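Long-range contacts in protein piwi (Drosophila melanogaster, PDB 6KR6), which binds piRNAs of 24 to 30 nucleotides and, in complex with them, represses transposable elements as a member of the Argonaute family: residues 700-705 against 735-740; 80-85 against 150-155. One frame throughout, in Å; residues are numbered along the deposited sequence.

Contact 1: 700-705 against 735-740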
ATOM      1  N   ARG A 700       2.775 -12.779   4.537  1.00 82.57           N
ATOM      2  CA  ARG A 700       2.030 -13.720   3.718  1.00 83.40           C
ATOM      3  C   ARG A 700       1.796 -15.002   4.505  1.00 84.22           C
ATOM      4  O   ARG A 700       2.426 -15.251   5.538  1.00 85.36           O
ATOM      5  CB  ARG A 700       2.764 -14.033   2.405  1.00 83.29           C
ATOM      6  CG  ARG A 700       3.534 -12.863   1.824  1.00 89.19           C
ATOM      7  CD  ARG A 700       3.210 -12.647   0.355  1.00 80.04           C
ATOM      8  NE  ARG A 700       3.941 -11.504  -0.180  1.00 88.68           N
ATOM      9  CZ  ARG A 700       3.684 -10.926  -1.348  1.00 92.87           C
ATOM     10  NH1 ARG A 700       4.407  -9.887  -1.747  1.00 98.51           N
ATOM     11  NH2 ARG A 700       2.702 -11.378  -2.115  1.00 92.90           N
ATOM     12  N   PHE A 701       0.875 -15.818   3.999  1.00 82.26           N
ATOM     13  CA  PHE A 701       0.617 -17.141   4.547  1.00 89.29           C
ATOM     14  C   PHE A 701      -0.119 -17.956   3.495  1.00 92.88           C
ATOM     15  O   PHE A 701      -0.820 -17.403   2.643  1.00 86.69           O
ATOM     16  CB  PHE A 701      -0.186 -17.077   5.853  1.00 84.86           C
ATOM     17  CG  PHE A 701      -1.428 -16.238   5.766  1.00 94.01           C
ATOM     18  CD1 PHE A 701      -2.640 -16.803   5.406  1.00 97.86           C
ATOM     19  CD2 PHE A 701      -1.384 -14.885   6.059  1.00 93.48           C
ATOM     20  CE1 PHE A 701      -3.786 -16.031   5.332  1.00 91.90           C
ATOM     21  CE2 PHE A 701      -2.525 -14.109   5.986  1.00 93.13           C
ATOM     22  CZ  PHE A 701      -3.728 -14.683   5.622  1.00 95.14           C
ATOM     23  N   PHE A 702       0.051 -19.275   3.559  1.00 96.35           N
ATOM     24  CA  PHE A 702      -0.456 -20.162   2.524  1.00 93.99           C
ATOM     25  C   PHE A 702      -1.083 -21.396   3.154  1.00 98.79           C
ATOM     26  O   PHE A 702      -0.812 -21.738   4.307  1.00 93.06           O
ATOM     27  CB  PHE A 702       0.658 -20.577   1.553  1.00 97.63           C
ATOM     28  CG  PHE A 702       1.527 -19.438   1.111  1.00 97.89           C
ATOM     29  CD1 PHE A 702       1.022 -18.441   0.294  1.00 97.40           C
ATOM     30  CD2 PHE A 702       2.851 -19.364   1.512  1.00 91.94           C
ATOM     31  CE1 PHE A 702       1.818 -17.389  -0.112  1.00 93.22           C
ATOM     32  CE2 PHE A 702       3.654 -18.315   1.106  1.00 92.62           C
ATOM     33  CZ  PHE A 702       3.137 -17.326   0.292  1.00 87.99           C
ATOM     34  N   LEU A 703      -1.925 -22.067   2.372  1.00104.81           N
ATOM     35  CA  LEU A 703      -2.595 -23.297   2.781  1.00104.97           C
ATOM     36  C   LEU A 703      -2.055 -24.452   1.951  1.00100.12           C
ATOM     37  O   LEU A 703      -2.161 -24.434   0.719  1.00 94.90           O
ATOM     38  CB  LEU A 703      -4.108 -23.183   2.603  1.00 95.36           C
ATOM     39  CG  LEU A 703      -4.889 -24.492   2.743  1.00 94.14           C
ATOM     40  CD1 LEU A 703      -5.153 -24.815   4.207  1.00 97.95           C
ATOM     41  CD2 LEU A 703      -6.184 -24.438   1.949  1.00 97.25           C
ATOM     42  N   ASN A 704      -1.488 -25.453   2.628  1.00104.75           N
ATOM     43  CA  ASN A 704      -0.904 -26.624   1.970  1.00108.26           C
ATOM     44  C   ASN A 704       0.057 -26.208   0.861  1.00105.45           C
ATOM     45  O   ASN A 704       0.078 -26.787  -0.228  1.00109.21           O
ATOM     46  CB  ASN A 704      -1.993 -27.553   1.429  1.00105.02           C
ATOM     47  N   GLY A 705       0.851 -25.176   1.139  1.00102.71           N
ATOM     48  CA  GLY A 705       1.812 -24.669   0.182  1.00 96.74           C
ATOM     49  C   GLY A 705       1.231 -23.926  -0.998  1.00 99.60           C
ATOM     50  O   GLY A 705       1.959 -23.658  -1.959  1.00105.92           O
ATOM     51  N   GLN A 735      -2.498 -16.361 -10.949  1.00123.77           N
ATOM     52  CA  GLN A 735      -1.047 -16.427 -10.969  1.00118.57           C
ATOM     53  C   GLN A 735      -0.474 -15.460  -9.943  1.00113.52           C
ATOM     54  O   GLN A 735      -1.110 -14.468  -9.572  1.00120.72           O
ATOM     55  CB  GLN A 735      -0.494 -16.106 -12.365  1.00129.87           C
ATOM     56  N   GLY A 736       0.737 -15.758  -9.491  1.00107.32           N
ATOM     57  CA  GLY A 736       1.403 -14.926  -8.512  1.00 93.24           C
ATOM     58  C   GLY A 736       1.179 -15.398  -7.091  1.00 93.70           C
ATOM     59  O   GLY A 736       0.672 -16.492  -6.823  1.00 94.85           O
ATOM     60  N   THR A 737       1.571 -14.536  -6.157  1.00 99.78           N
ATOM     61  CA  THR A 737       1.438 -14.799  -4.732  1.00 95.78           C
ATOM     62  C   THR A 737       0.391 -13.867  -4.139  1.00 93.41           C
ATOM     63  O   THR A 737       0.315 -12.691  -4.508  1.00 91.98           O
ATOM     64  CB  THR A 737       2.773 -14.608  -4.009  1.00 91.34           C
ATOM     65  OG1 THR A 737       3.852 -14.799  -4.934  1.00102.92           O
ATOM     66  CG2 THR A 737       2.907 -15.612  -2.881  1.00 84.48           C
ATOM     67  N   VAL A 738      -0.418 -14.395  -3.218  1.00 94.55           N
ATOM     68  CA  VAL A 738      -1.469 -13.589  -2.610  1.00 95.45           C
ATOM     69  C   VAL A 738      -0.859 -12.573  -1.659  1.00 88.83           C
ATOM     70  O   VAL A 738       0.058 -12.886  -0.885  1.00 84.57           O
ATOM     71  CB  VAL A 738      -2.488 -14.470  -1.867  1.00 93.74           C
ATOM     72  CG1 VAL A 738      -3.746 -13.672  -1.557  1.00 94.72           C
ATOM     73  CG2 VAL A 738      -2.826 -15.687  -2.670  1.00 98.45           C
ATOM     74  N   SER A 739      -1.371 -11.351  -1.711  1.00 81.92           N
ATOM     75  CA  SER A 739      -1.078 -10.344  -0.701  1.00 81.54           C
ATOM     76  C   SER A 739      -2.316 -10.178   0.164  1.00 87.08           C
ATOM     77  O   SER A 739      -3.302  -9.579  -0.292  1.00 93.30           O
ATOM     78  CB  SER A 739      -0.695  -9.014  -1.350  1.00 93.62           C
ATOM     79  OG  SER A 739       0.238  -9.207  -2.399  1.00107.15           O
ATOM     80  N   PRO A 740      -2.333 -10.695   1.392  1.00 83.24           N
ATOM     81  CA  PRO A 740      -3.540 -10.584   2.217  1.00 74.05           C
ATOM     82  C   PRO A 740      -3.780  -9.146   2.639  1.00 73.86           C
ATOM     83  O   PRO A 740      -2.848  -8.349   2.763  1.00 76.71           O
ATOM     84  CB  PRO A 740      -3.226 -11.472   3.425  1.00 71.67           C
ATOM     85  CG  PRO A 740      -1.746 -11.414   3.538  1.00 73.04           C
ATOM     86  CD  PRO A 740      -1.224 -11.333   2.124  1.00 81.71           C
TER
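Arg700 extends across the backbone of Thr737, Val738 and Ser739, forming the main part of this buried contact. A bend at chi2 (-130°) carries CD to 3.4 Å from Val738 O, and farther out NH2 gives the same oxygen a weak hydrogen bond of 3.3 Å, with an N-H...O angle of 146°. Thr737 O lies in the guanidinium plane at its edge, 3.6 Å from NH2, while Ser739 OG approaches NH2 at an angle too poor for a bond. The stronger polar hold is on the other nitrogen: NH1 forms a salt bridge with Glu220 of strand 215-227, which probably fixes where the guanidinium sits.

Two aromatic rings complete the close packing. Phe702 puts CE1 3.5 Å from Thr737 CG2, the methyl and ring meeting obliquely, while Thr737 OG1 is bonded to Met360 O and to Arg365 NE. The Phe701 ring and Pro740 pass alongside with opposed directions, CE2 being 3.7 Å from both CG and CB of the proline. Both segments belong to the RNase H-like Piwi domain. Here 700-705 follows strand 687-695, and the loop 735-740 leads into strand 741-745, which pairs antiparallel with strand 687-695; Phe702 also shares backbone hydrogen bonds with Gln67 of strand 61-68. Val729 of strand 725-729 touches Phe701, Val738 and Pro740, extending the apolar packing.

Beyond this packing the two segments diverge, and residues 703-705 and 735-736 form their loose, more open ends.

Contact 2: 80-85 against 150-155; sequences RIVHYH and VGFISC. With ZN (zinc ion), chain L; HG (mercury (II) ion), chain J.
Val150 reaches two histidines of the neighbouring strand, one with each methyl. Its side chain runs beside that of His83 in the same direction, with CG1 3.6 Å from His83 CD2; CG2 lies over one face of that imidazole and meets the His85 ring obliquely, 3.3 Å from His85 ND1. A chi1 of 175° sets His83 CG anti to the backbone N, and from there NE2 binds the zinc ion at 2.0 Å. His85 NE2 and Gln119 are further ligands, and His83 ND1 is held by Leu120 O, a second-shell bond that should steady the ring's rotation.

Phe152 lies on the other face of the sheet beside Val82, its CE1 3.8 Å from Val82 CG2. The Arg80 side chain crosses it at about a right angle. Ile153 and Ile81 point the same way side by side, CD1 of Ile153 to CG2 of Ile81 at 3.7 Å, and Phe160 and Val163 of helix 158-172 also pack on Ile153. Past Ile153, Cys155 binds a mercury(II) ion through SG and its carbonyl O, with Gln210 as another ligand.

Backbone bonds set this register. Ile153 N donates to Ile81 O, and His83 N to Gly151 O at 2.9 Å, almost straight at 178°. His83 O accepts from both Val150 N and Gly151 N, each at 3.0 Å. Two residues opposite one form a classic beta bulge, here in the antiparallel sheet of the Piwi N-terminal domain.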
ATOM      1  N   ARG A  80      15.576 -13.930  30.198  1.00138.14           N
ATOM      2  CA  ARG A  80      15.221 -12.535  30.420  1.00133.00           C
ATOM      3  C   ARG A  80      16.417 -11.653  30.089  1.00127.56           C
ATOM      4  O   ARG A  80      17.558 -12.116  30.018  1.00121.81           O
ATOM      5  CB  ARG A  80      14.765 -12.293  31.865  1.00132.08           C
ATOM      6  CG  ARG A  80      13.640 -13.207  32.330  1.00134.44           C
ATOM      7  CD  ARG A  80      12.314 -12.837  31.686  1.00135.23           C
ATOM      8  NE  ARG A  80      11.902 -11.482  32.041  1.00133.54           N
ATOM      9  CZ  ARG A  80      11.344 -11.153  33.201  1.00134.07           C
ATOM     10  NH1 ARG A  80      11.135 -12.079  34.127  1.00138.27           N
ATOM     11  NH2 ARG A  80      11.000  -9.894  33.439  1.00134.44           N
ATOM     12  N   ILE A  81      16.143 -10.366  29.893  1.00131.70           N
ATOM     13  CA  ILE A  81      17.157  -9.382  29.532  1.00128.96           C
ATOM     14  C   ILE A  81      17.423  -8.488  30.735  1.00122.62           C
ATOM     15  O   ILE A  81      16.489  -7.923  31.316  1.00120.14           O
ATOM     16  CB  ILE A  81      16.726  -8.550  28.311  1.00127.62           C
ATOM     17  CG1 ILE A  81      16.745  -9.421  27.056  1.00126.93           C
ATOM     18  CG2 ILE A  81      17.634  -7.345  28.135  1.00119.25           C
ATOM     19  CD1 ILE A  81      18.046 -10.175  26.867  1.00120.05           C
ATOM     20  N   VAL A  82      18.697  -8.356  31.097  1.00120.61           N
ATOM     21  CA  VAL A  82      19.112  -7.587  32.264  1.00113.18           C
ATOM     22  C   VAL A  82      19.705  -6.266  31.797  1.00109.75           C
ATOM     23  O   VAL A  82      20.584  -6.242  30.922  1.00107.22           O
ATOM     24  CB  VAL A  82      20.120  -8.373  33.120  1.00117.26           C
ATOM     25  CG1 VAL A  82      20.173  -7.801  34.523  1.00114.84           C
ATOM     26  CG2 VAL A  82      19.752  -9.847  33.153  1.00119.78           C
ATOM     27  N   HIS A  83      19.225  -5.169  32.379  1.00108.15           N
ATOM     28  CA  HIS A  83      19.664  -3.822  32.048  1.00105.05           C
ATOM     29  C   HIS A  83      20.387  -3.213  33.241  1.00105.16           C
ATOM     30  O   HIS A  83      19.858  -3.216  34.364  1.00103.21           O
ATOM     31  CB  HIS A  83      18.477  -2.941  31.646  1.00103.08           C
ATOM     32  CG  HIS A  83      18.838  -1.507  31.411  1.00 97.21           C
ATOM     33  ND1 HIS A  83      19.982  -1.126  30.743  1.00100.60           N
ATOM     34  CD2 HIS A  83      18.202  -0.360  31.750  1.00 92.72           C
ATOM     35  CE1 HIS A  83      20.036   0.193  30.684  1.00 99.27           C
ATOM     36  NE2 HIS A  83      18.968   0.682  31.287  1.00 95.92           N
ATOM     37  N   TYR A  84      21.590  -2.701  32.982  1.00101.48           N
ATOM     38  CA  TYR A  84      22.427  -2.012  33.950  1.00105.49           C
ATOM     39  C   TYR A  84      22.774  -0.618  33.443  1.00102.85           C
ATOM     40  O   TYR A  84      22.748  -0.343  32.236  1.00101.62           O
ATOM     41  CB  TYR A  84      23.744  -2.765  34.214  1.00108.32           C
ATOM     42  CG  TYR A  84      23.629  -4.232  34.562  1.00111.28           C
ATOM     43  CD1 TYR A  84      23.753  -4.667  35.875  1.00110.42           C
ATOM     44  CD2 TYR A  84      23.435  -5.188  33.572  1.00113.62           C
ATOM     45  CE1 TYR A  84      23.666  -6.008  36.194  1.00114.38           C
ATOM     46  CE2 TYR A  84      23.346  -6.528  33.883  1.00114.32           C
ATOM     47  CZ  TYR A  84      23.462  -6.933  35.195  1.00113.96           C
ATOM     48  OH  TYR A  84      23.372  -8.270  35.507  1.00116.82           O
ATOM     49  N   HIS A  85      23.121   0.257  34.382  1.00 99.74           N
ATOM     50  CA  HIS A  85      23.738   1.544  34.084  1.00 98.97           C
ATOM     51  C   HIS A  85      25.189   1.495  34.541  1.00102.66           C
ATOM     52  O   HIS A  85      25.474   1.092  35.674  1.00105.28           O
ATOM     53  CB  HIS A  85      22.990   2.693  34.766  1.00 96.41           C
ATOM     54  CG  HIS A  85      21.765   3.138  34.028  1.00103.47           C
ATOM     55  ND1 HIS A  85      20.623   3.566  34.670  1.00110.49           N
ATOM     56  CD2 HIS A  85      21.507   3.231  32.702  1.00100.16           C
ATOM     57  CE1 HIS A  85      19.711   3.895  33.772  1.00105.18           C
ATOM     58  NE2 HIS A  85      20.223   3.703  32.570  1.00101.29           N
ATOM     59  N   VAL A 150      19.937  -2.055  37.089  1.00116.79           N
ATOM     60  CA  VAL A 150      18.702  -1.302  36.887  1.00110.67           C
ATOM     61  C   VAL A 150      17.481  -2.207  36.951  1.00109.92           C
ATOM     62  O   VAL A 150      16.554  -1.951  37.719  1.00108.68           O
ATOM     63  CB  VAL A 150      18.751  -0.519  35.557  1.00113.04           C
ATOM     64  CG1 VAL A 150      17.393   0.101  35.258  1.00111.71           C
ATOM     65  CG2 VAL A 150      19.821   0.553  35.623  1.00107.87           C
ATOM     66  N   GLY A 151      17.452  -3.272  36.156  1.00111.12           N
ATOM     67  CA  GLY A 151      16.343  -4.205  36.276  1.00113.15           C
ATOM     68  C   GLY A 151      16.264  -5.175  35.114  1.00112.46           C
ATOM     69  O   GLY A 151      17.259  -5.452  34.446  1.00113.86           O
ATOM     70  N   PHE A 152      15.063  -5.714  34.919  1.00115.32           N
ATOM     71  CA  PHE A 152      14.746  -6.587  33.798  1.00113.62           C
ATOM     72  C   PHE A 152      13.805  -5.862  32.847  1.00113.12           C
ATOM     73  O   PHE A 152      12.929  -5.109  33.283  1.00112.37           O
ATOM     74  CB  PHE A 152      14.085  -7.890  34.262  1.00113.07           C
ATOM     75  CG  PHE A 152      14.960  -8.750  35.124  1.00112.85           C
ATOM     76  CD1 PHE A 152      15.927  -9.565  34.558  1.00110.60           C
ATOM     77  CD2 PHE A 152      14.801  -8.763  36.499  1.00117.30           C
ATOM     78  CE1 PHE A 152      16.729 -10.366  35.350  1.00115.39           C
ATOM     79  CE2 PHE A 152      15.599  -9.560  37.296  1.00119.89           C
ATOM     80  CZ  PHE A 152      16.564 -10.363  36.721  1.00115.46           C
ATOM     81  N   ILE A 153      13.985  -6.093  31.553  1.00117.03           N
ATOM     82  CA  ILE A 153      13.088  -5.522  30.555  1.00124.87           C
ATOM     83  C   ILE A 153      11.830  -6.377  30.497  1.00129.87           C
ATOM     84  O   ILE A 153      11.890  -7.567  30.172  1.00130.15           O
ATOM     85  CB  ILE A 153      13.762  -5.434  29.181  1.00122.55           C
ATOM     86  CG1 ILE A 153      15.035  -4.592  29.264  1.00117.35           C
ATOM     87  CG2 ILE A 153      12.802  -4.838  28.167  1.00125.76           C
ATOM     88  CD1 ILE A 153      15.639  -4.279  27.914  1.00116.39           C
ATOM     89  N   SER A 154      10.690  -5.773  30.817  1.00130.39           N
ATOM     90  CA  SER A 154       9.429  -6.494  30.780  1.00133.54           C
ATOM     91  C   SER A 154       9.074  -6.874  29.345  1.00136.10           C
ATOM     92  O   SER A 154       9.526  -6.258  28.376  1.00131.52           O
ATOM     93  CB  SER A 154       8.311  -5.651  31.391  1.00137.09           C
ATOM     94  OG  SER A 154       8.106  -4.464  30.643  1.00137.71           O
ATOM     95  N   CYS A 155       8.249  -7.916  29.220  1.00141.14           N
ATOM     96  CA  CYS A 155       7.804  -8.354  27.903  1.00136.22           C
ATOM     97  C   CYS A 155       6.913  -7.320  27.225  1.00138.42           C
ATOM     98  O   CYS A 155       6.732  -7.381  26.004  1.00139.42           O
ATOM     99  CB  CYS A 155       7.067  -9.691  28.018  1.00138.26           C
ATOM    100  SG  CYS A 155       7.408 -10.866  26.684  1.00147.99           S
TER
HETATM  101 ZN    ZN L 910      18.702   2.654  31.728  0.98 99.24          ZN
HETATM  102 HG    HG J 908       5.018  -9.685  26.055  0.59169.20          HG

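Overall arrangement
The two contacts come in series along the chain: contact 2 is closed in the N-terminal part well before contact 1 forms in the Piwi domain. Their centres are about 39 Å apart and their nearest atoms about 22 Å, so they do not touch, and they belong to different parts of the fold. Contact 2 joins strands 82-88 and 142-152 of a five-stranded antiparallel sheet; contact 1 sets a short strand against a loop. The centre of contact 2 is about 37 Å, and that of contact 1 about 17 Å, from the centre of the chain. Contact 1 also meets strands 61-68 and 215-227, thus joining early chain segments to the Piwi domain, while contact 2 is mainly a strand pairing inside a peripheral sheet.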